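PDB 5FQ8: DUF5012 domain-containing protein from Bacteroides thetaiotaomicron, which is of unknown function but is a lipoprotein, probably anchored at the cell envelope, with an Ig-like and a BT_2262-like C-terminal domain. Local coordinates for residues 180-185 with 194-199; 106-111 with 204-209; 17-22 with 81-86. One frame throughout, in Å; residues are numbered along the deposited sequence.

Contact 1 of 3, residues 180-185 with 194-199; sequences DQMTNT and LKWTVA
L194, early in strand 193-200, does not touch 180-185, but its CD2 lies in the plane of the W196 ring, at its edge. The aliphatic stem of K195 then runs past the carbonyl of N184, CD coming closest to N184 O. Here the opposite chain turns a corner, and asparagine tolerates well the left-handed backbone conformation of N184. K195 O receives a CA-H...O contact from T185 CA at 3.3 Å. W196 touches 180-185 mainly through the root of its side chain. CG of M182 stands anti to the backbone N (chi1 -172°), and bends further along the flexible thioether chain carry CE obliquely to W196 CB, 3.4 Å away; T185 CG2 reaches the same W196 CB at 3.7 Å. The indole leads away, its NE1 bonded to F136 O. T197 is the polar centre. With OG1 in the crowded position between N and C (chi1 60°), a threonine hydroxyl can bend back to T183 O, giving it a bond of 2.7 Å from 65° out of the carbonyl plane. T197 N gives the same T183 O a second bond of 3.1 Å, nearly along the C=O axis, while T183 N returns one to T197 O at 3.2 Å. V198, a branched residue suited to a strand, forms a non-hydrogen-bonded pair with M182, both side chains on the same face of the sheet. Finally A199 N donates to Q181 O at 3.2 Å, and A199 O accepts D180 N at 2.7 Å. The contact is a beta hairpin of strands 181-188 and 193-200 in the C-terminal domain; F136 packs edge-to-face on W196 and also meets M182, D180 OD2 binds G202 N beyond the hairpin, and strand 204-211 pairs with the other edge of 193-200.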
# COMPACT_ATOMS: atom_id res chain seq x y z
N ASP G 180 -42.62 17.03 -52.42
CA ASP G 180 -44.07 16.84 -52.56
C ASP G 180 -44.70 18.04 -53.24
O ASP G 180 -45.20 17.94 -54.37
CB ASP G 180 -44.70 16.58 -51.18
CG ASP G 180 -44.48 15.16 -50.71
OD1 ASP G 180 -44.51 14.24 -51.55
OD2 ASP G 180 -44.28 14.96 -49.50
N GLN G 181 -44.69 19.20 -52.58
CA GLN G 181 -45.30 20.41 -53.11
C GLN G 181 -44.39 21.60 -52.86
O GLN G 181 -43.44 21.53 -52.08
CB GLN G 181 -46.68 20.66 -52.48
CG GLN G 181 -47.73 19.65 -52.87
CD GLN G 181 -49.02 19.83 -52.10
OE1 GLN G 181 -49.11 20.68 -51.21
NE2 GLN G 181 -50.02 19.04 -52.45
N MET G 182 -44.70 22.70 -53.54
CA MET G 182 -43.97 23.95 -53.37
C MET G 182 -44.96 25.10 -53.22
O MET G 182 -45.82 25.30 -54.09
CB MET G 182 -43.03 24.22 -54.54
CG MET G 182 -42.12 25.41 -54.32
SD MET G 182 -40.40 25.09 -54.76
CE MET G 182 -39.57 25.82 -53.37
N THR G 183 -44.82 25.86 -52.14
CA THR G 183 -45.76 26.92 -51.80
C THR G 183 -45.01 28.08 -51.16
O THR G 183 -43.88 27.92 -50.69
CB THR G 183 -46.84 26.41 -50.84
OG1 THR G 183 -46.26 25.46 -49.94
CG2 THR G 183 -47.97 25.75 -51.61
N ASN G 184 -45.67 29.24 -51.15
CA ASN G 184 -45.16 30.44 -50.48
C ASN G 184 -43.82 30.88 -51.04
O ASN G 184 -42.87 31.13 -50.30
CB ASN G 184 -45.05 30.22 -48.97
CG ASN G 184 -46.19 30.84 -48.20
OD1 ASN G 184 -47.20 30.19 -47.93
ND2 ASN G 184 -46.02 32.10 -47.81
N THR G 185 -43.73 30.97 -52.37
CA THR G 185 -42.47 31.29 -53.04
C THR G 185 -42.61 32.61 -53.77
O THR G 185 -43.52 32.78 -54.59
CB THR G 185 -42.08 30.19 -54.03
OG1 THR G 185 -42.89 30.31 -55.21
CG2 THR G 185 -42.28 28.82 -53.42
N LEU G 194 -34.92 35.49 -51.47
CA LEU G 194 -35.98 34.67 -52.02
C LEU G 194 -36.53 33.76 -50.93
O LEU G 194 -35.76 33.16 -50.17
CB LEU G 194 -35.50 33.85 -53.22
CG LEU G 194 -36.59 33.44 -54.21
CD1 LEU G 194 -36.02 33.31 -55.60
CD2 LEU G 194 -37.23 32.15 -53.82
N LYS G 195 -37.85 33.67 -50.86
CA LYS G 195 -38.54 32.85 -49.88
C LYS G 195 -39.07 31.59 -50.56
O LYS G 195 -39.47 31.63 -51.72
CB LYS G 195 -39.71 33.60 -49.24
CG LYS G 195 -40.78 34.04 -50.25
CD LYS G 195 -42.21 33.99 -49.71
CE LYS G 195 -42.49 35.06 -48.68
NZ LYS G 195 -42.22 34.58 -47.30
N TRP G 196 -39.07 30.49 -49.82
CA TRP G 196 -39.85 29.34 -50.25
C TRP G 196 -40.08 28.44 -49.05
O TRP G 196 -39.29 28.42 -48.11
CB TRP G 196 -39.19 28.57 -51.40
CG TRP G 196 -37.86 27.90 -51.11
CD1 TRP G 196 -37.65 26.77 -50.38
CD2 TRP G 196 -36.58 28.30 -51.59
NE1 TRP G 196 -36.32 26.46 -50.36
CE2 TRP G 196 -35.64 27.39 -51.09
CE3 TRP G 196 -36.13 29.36 -52.38
CZ2 TRP G 196 -34.27 27.50 -51.36
CZ3 TRP G 196 -34.78 29.47 -52.64
CH2 TRP G 196 -33.86 28.54 -52.13
N THR G 197 -41.21 27.74 -49.09
CA THR G 197 -41.47 26.61 -48.21
C THR G 197 -41.68 25.41 -49.10
O THR G 197 -42.40 25.49 -50.10
CB THR G 197 -42.69 26.85 -47.32
OG1 THR G 197 -43.84 27.04 -48.15
CG2 THR G 197 -42.49 28.06 -46.44
N VAL G 198 -41.03 24.30 -48.76
CA VAL G 198 -41.06 23.09 -49.56
C VAL G 198 -41.44 21.93 -48.66
O VAL G 198 -41.02 21.87 -47.50
CB VAL G 198 -39.71 22.86 -50.28
CG1 VAL G 198 -38.58 22.76 -49.27
CG2 VAL G 198 -39.78 21.63 -51.16
N ALA G 199 -42.26 21.02 -49.19
CA ALA G 199 -42.77 19.88 -48.44
C ALA G 199 -42.11 18.60 -48.95
O ALA G 199 -42.05 18.37 -50.16
CB ALA G 199 -44.29 19.78 -48.57

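Contact 2 of 3, residues 106-111 with 204-209; sequences SKRTAP and LSFDII
With chi1 at 63°, D207 holds its CG in the crowded position between backbone N and C, which turns the carboxylate onto the backbone of K107. S106 instead holds OG anti to its carbonyl carbon (chi1 -55°), where the small hydroxyl faces I209. D207 thus grips K107 twice: OD1 accepts K107 N at 2.5 Å through a bent N-H approach, and D207 N donates to K107 O at 3.0 Å in the carbonyl plane. An aspartate suits this place because its short carboxylate can stand in for a strand carbonyl. S106 OG plays a similar part by accepting I209 N at 3.2 Å. Further along, the extended chain of R108 lies beside F206, pointing the same way, with CG 3.9 Å from F206 CE2 and the guanidinium plane turned 80° from the ring. L204 crosses obliquely and sets CD2 over one guanidinium face, toward its rim and 3.7 Å from R108 NH2, so leucine packs on the guanidinium and phenylalanine beside the aliphatic CG. T109 OG1 bonds to the carbonyl of the preceding residue, R108, from above its plane. The pairing is therefore irregular, side chains replacing part of the backbone bonding. Strand 204-211 lies between 106-110 and 193-200, bonding to V198 and W196; 106-110 in turn bonds to V114 and F116, and W140 meets both F206 and R108.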
# COMPACT_ATOMS: atom_id res chain seq x y z
N SER G 106 -35.23 30.42 -40.80
CA SER G 106 -35.47 29.16 -41.48
C SER G 106 -35.60 28.05 -40.46
O SER G 106 -34.76 27.92 -39.56
CB SER G 106 -34.35 28.85 -42.47
OG SER G 106 -34.19 29.93 -43.38
N LYS G 107 -36.65 27.24 -40.61
CA LYS G 107 -37.07 26.33 -39.57
C LYS G 107 -37.75 25.12 -40.20
O LYS G 107 -38.09 25.12 -41.38
CB LYS G 107 -38.03 27.02 -38.60
CG LYS G 107 -37.68 26.90 -37.14
CD LYS G 107 -38.36 28.00 -36.34
CE LYS G 107 -37.88 29.37 -36.79
NZ LYS G 107 -36.39 29.40 -36.92
N ARG G 108 -37.94 24.09 -39.38
CA ARG G 108 -38.80 22.98 -39.75
C ARG G 108 -40.25 23.45 -39.77
O ARG G 108 -40.56 24.63 -39.60
CB ARG G 108 -38.62 21.83 -38.77
CG ARG G 108 -38.04 20.53 -39.30
CD ARG G 108 -37.68 19.65 -38.09
NE ARG G 108 -37.49 18.24 -38.40
CZ ARG G 108 -38.45 17.33 -38.32
NH1 ARG G 108 -39.67 17.70 -37.96
NH2 ARG G 108 -38.20 16.06 -38.62
N THR G 109 -41.17 22.51 -39.98
CA THR G 109 -42.59 22.81 -39.90
C THR G 109 -43.38 21.56 -39.56
O THR G 109 -44.41 21.62 -38.88
CB THR G 109 -43.08 23.45 -41.20
OG1 THR G 109 -42.28 24.59 -41.51
CG2 THR G 109 -44.54 23.87 -41.09
N ALA G 110 -42.91 20.41 -40.03
CA ALA G 110 -43.56 19.15 -39.70
C ALA G 110 -42.53 18.04 -39.60
O ALA G 110 -41.62 17.97 -40.43
CB ALA G 110 -44.63 18.81 -40.72
N PRO G 111 -42.65 17.18 -38.58
CA PRO G 111 -43.58 17.31 -37.45
C PRO G 111 -43.09 18.25 -36.34
O PRO G 111 -43.92 18.78 -35.61
CB PRO G 111 -43.70 15.87 -36.93
CG PRO G 111 -43.26 15.00 -38.07
CD PRO G 111 -42.17 15.79 -38.73
N LEU G 204 -42.94 16.07 -43.97
CA LEU G 204 -41.90 17.05 -43.70
C LEU G 204 -42.16 18.32 -44.51
O LEU G 204 -42.79 18.27 -45.57
CB LEU G 204 -40.51 16.51 -44.02
CG LEU G 204 -39.68 15.95 -42.87
CD1 LEU G 204 -38.64 14.99 -43.39
CD2 LEU G 204 -39.00 17.06 -42.11
N SER G 205 -41.67 19.45 -44.00
CA SER G 205 -41.66 20.71 -44.74
C SER G 205 -40.86 21.73 -43.95
O SER G 205 -40.80 21.68 -42.72
CB SER G 205 -43.07 21.24 -45.00
OG SER G 205 -43.49 22.06 -43.93
N PHE G 206 -40.26 22.67 -44.68
CA PHE G 206 -39.39 23.69 -44.11
C PHE G 206 -39.84 25.05 -44.60
O PHE G 206 -40.67 25.16 -45.50
CB PHE G 206 -37.93 23.43 -44.47
CG PHE G 206 -37.49 22.02 -44.27
CD1 PHE G 206 -37.67 21.07 -45.26
CD2 PHE G 206 -36.92 21.63 -43.07
CE1 PHE G 206 -37.29 19.77 -45.07
CE2 PHE G 206 -36.53 20.32 -42.87
CZ PHE G 206 -36.72 19.39 -43.87
N ASP G 207 -39.28 26.11 -44.00
CA ASP G 207 -39.68 27.48 -44.33
C ASP G 207 -38.44 28.36 -44.48
O ASP G 207 -38.21 29.32 -43.75
CB ASP G 207 -40.63 28.02 -43.27
CG ASP G 207 -39.98 28.12 -41.90
OD1 ASP G 207 -38.83 27.67 -41.73
OD2 ASP G 207 -40.63 28.67 -40.98
N ILE G 208 -37.62 28.07 -45.48
CA ILE G 208 -36.30 28.69 -45.53
C ILE G 208 -36.32 29.94 -46.39
O ILE G 208 -37.30 30.22 -47.10
CB ILE G 208 -35.24 27.69 -46.03
CG1 ILE G 208 -35.23 27.64 -47.55
CG2 ILE G 208 -35.52 26.30 -45.48
CD1 ILE G 208 -34.21 26.67 -48.06
N ILE G 209 -35.24 30.70 -46.32
CA ILE G 209 -35.10 31.95 -47.06
C ILE G 209 -33.62 32.25 -47.17
O ILE G 209 -32.84 31.96 -46.25
CB ILE G 209 -35.89 33.09 -46.36
CG1 ILE G 209 -36.03 34.30 -47.28
CG2 ILE G 209 -35.24 33.47 -45.05
CD1 ILE G 209 -37.12 35.25 -46.84

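Contact 3 of 3, residues 17-22 with 81-86; sequences LEREGD and FTRTVY
The ring of F81 is met from two directions. R19 lays its CB over the centre of one face, 3.5 Å from the F81 ring centroid and 14° off the normal, a CH-pi contact, while L17 brings CG up in the ring plane, 3.5 Å from F81 CE2. Torsions anti to the backbone N carry both CG atoms toward the ring; leucine supplies a branched apolar end, arginine an aliphatic stem. R19 CG continues past the ring to within 3.2 Å of R83 NH2. R83 extends to CD and then bends at chi3, which lets NE donate to D22 O at 3.0 Å, close to the guanidinium plane and nearly along the C=O axis. E20 O is 2.7 Å from R83 NH2. G21 sits here with backbone angles at which a beta carbon would crowd the carbonyl O of E20, so glycine fits the bend. In the next shell E35 forms a salt bridge with R83 NH1, which probably eases the closeness of R83 to the like-charged R19, and Y69 stacks on F81. Y39 and G37 bond to the backbone of E18 and E20, fixing the first segment. Strands 10-19 and 78-87 belong to different sheets, their local axes 8.5 Å apart, and the chain goes on from D22 to strand 24-27, which pairs parallel with 78-87. This first-strand switch between two facing sheets is characteristic of an Ig-like beta sandwich.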
# COMPACT_ATOMS: atom_id res chain seq x y z
N LEU G 17 -2.02 18.35 -49.27
CA LEU G 17 -2.60 19.22 -50.28
C LEU G 17 -3.62 20.15 -49.64
O LEU G 17 -4.57 19.68 -49.00
CB LEU G 17 -3.24 18.41 -51.41
CG LEU G 17 -3.77 19.22 -52.59
CD1 LEU G 17 -2.68 20.07 -53.18
CD2 LEU G 17 -4.34 18.32 -53.65
N GLU G 18 -3.42 21.45 -49.81
CA GLU G 18 -4.28 22.48 -49.24
C GLU G 18 -4.88 23.32 -50.36
O GLU G 18 -4.16 23.81 -51.22
CB GLU G 18 -3.49 23.40 -48.31
CG GLU G 18 -2.75 22.70 -47.20
CD GLU G 18 -1.61 23.53 -46.67
OE1 GLU G 18 -1.36 24.62 -47.22
OE2 GLU G 18 -0.96 23.09 -45.70
N ARG G 19 -6.20 23.49 -50.32
CA ARG G 19 -6.87 24.37 -51.26
C ARG G 19 -6.81 25.80 -50.76
O ARG G 19 -7.11 26.07 -49.60
CB ARG G 19 -8.33 23.95 -51.44
CG ARG G 19 -9.10 24.91 -52.31
CD ARG G 19 -10.57 24.60 -52.35
NE ARG G 19 -11.16 24.69 -51.03
CZ ARG G 19 -11.73 23.67 -50.40
NH1 ARG G 19 -11.80 22.48 -50.98
NH2 ARG G 19 -12.25 23.84 -49.19
N GLU G 20 -6.43 26.72 -51.65
CA GLU G 20 -6.47 28.15 -51.37
C GLU G 20 -7.59 28.78 -52.19
O GLU G 20 -7.55 28.78 -53.42
CB GLU G 20 -5.14 28.82 -51.72
CG GLU G 20 -3.95 28.44 -50.87
CD GLU G 20 -2.68 29.09 -51.38
OE1 GLU G 20 -2.76 29.80 -52.39
OE2 GLU G 20 -1.61 28.88 -50.76
N GLY G 21 -8.59 29.32 -51.50
CA GLY G 21 -9.71 29.95 -52.15
C GLY G 21 -11.00 29.20 -51.87
O GLY G 21 -11.05 28.24 -51.11
N ASP G 22 -12.06 29.67 -52.51
CA ASP G 22 -13.37 29.09 -52.28
C ASP G 22 -13.48 27.73 -52.93
O ASP G 22 -12.81 27.43 -53.92
CB ASP G 22 -14.46 30.01 -52.82
CG ASP G 22 -14.31 31.41 -52.34
OD1 ASP G 22 -13.89 31.59 -51.19
OD2 ASP G 22 -14.60 32.33 -53.13
N PHE G 81 -8.71 17.26 -53.78
CA PHE G 81 -9.84 18.11 -53.40
C PHE G 81 -10.54 18.59 -54.66
O PHE G 81 -9.96 18.60 -55.75
CB PHE G 81 -9.40 19.29 -52.50
CG PHE G 81 -8.56 20.33 -53.18
CD1 PHE G 81 -9.14 21.35 -53.92
CD2 PHE G 81 -7.19 20.35 -53.02
CE1 PHE G 81 -8.36 22.33 -54.52
CE2 PHE G 81 -6.42 21.32 -53.62
CZ PHE G 81 -7.01 22.31 -54.37
N THR G 82 -11.81 18.95 -54.52
CA THR G 82 -12.64 19.38 -55.64
C THR G 82 -12.97 20.86 -55.56
O THR G 82 -13.21 21.39 -54.47
CB THR G 82 -13.95 18.61 -55.71
OG1 THR G 82 -13.73 17.24 -55.37
CG2 THR G 82 -14.51 18.69 -57.12
N ARG G 83 -13.02 21.51 -56.71
CA ARG G 83 -13.50 22.87 -56.83
C ARG G 83 -14.51 22.93 -57.96
O ARG G 83 -14.22 22.48 -59.07
CB ARG G 83 -12.35 23.85 -57.08
CG ARG G 83 -12.75 25.30 -57.00
CD ARG G 83 -11.55 26.16 -57.24
NE ARG G 83 -10.84 26.46 -56.00
CZ ARG G 83 -9.53 26.61 -55.92
NH1 ARG G 83 -8.78 26.46 -57.00
NH2 ARG G 83 -8.96 26.91 -54.77
N THR G 84 -15.69 23.47 -57.67
CA THR G 84 -16.81 23.51 -58.60
C THR G 84 -17.06 24.94 -59.06
O THR G 84 -17.25 25.83 -58.23
CB THR G 84 -18.07 22.95 -57.96
OG1 THR G 84 -17.78 21.69 -57.36
CG2 THR G 84 -19.14 22.78 -59.00
N VAL G 85 -17.08 25.15 -60.37
CA VAL G 85 -17.25 26.47 -60.95
C VAL G 85 -18.55 26.50 -61.73
O VAL G 85 -18.78 25.63 -62.57
CB VAL G 85 -16.07 26.85 -61.86
CG1 VAL G 85 -16.34 28.15 -62.56
CG2 VAL G 85 -14.81 26.95 -61.05
N TYR G 86 -19.39 27.50 -61.46
CA TYR G 86 -20.69 27.66 -62.09
C TYR G 86 -20.71 28.90 -62.97
O TYR G 86 -20.11 29.92 -62.65
CB TYR G 86 -21.80 27.77 -61.04
CG TYR G 86 -21.87 26.64 -60.04
CD1 TYR G 86 -21.12 26.67 -58.88
CD2 TYR G 86 -22.73 25.56 -60.24
CE1 TYR G 86 -21.19 25.65 -57.95
CE2 TYR G 86 -22.80 24.54 -59.32
CZ TYR G 86 -22.03 24.59 -58.18
OH TYR G 86 -22.10 23.58 -57.25

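From the N terminus, contact 3 comes first: residues 17-22 and 81-86 close a loop that spans most of the Ig-like domain and join its two sheets near the domain surface. The chain then enters the C-terminal domain, where 106-111 opens the long loop that 204-209 finally closes. Within that span, contact 1 closes its own short hairpin between 180-185 and 194-199, so the loop of contact 1 lies wholly within that of contact 2, and neither crosses the loop of contact 3. Strands 193-200 and 204-211 are neighbours in one sheet, and a probable hydrogen bond between F206 N and V198 O helps join contacts 1 and 2. Contact 3 stands apart, about 31 Å from each between centres.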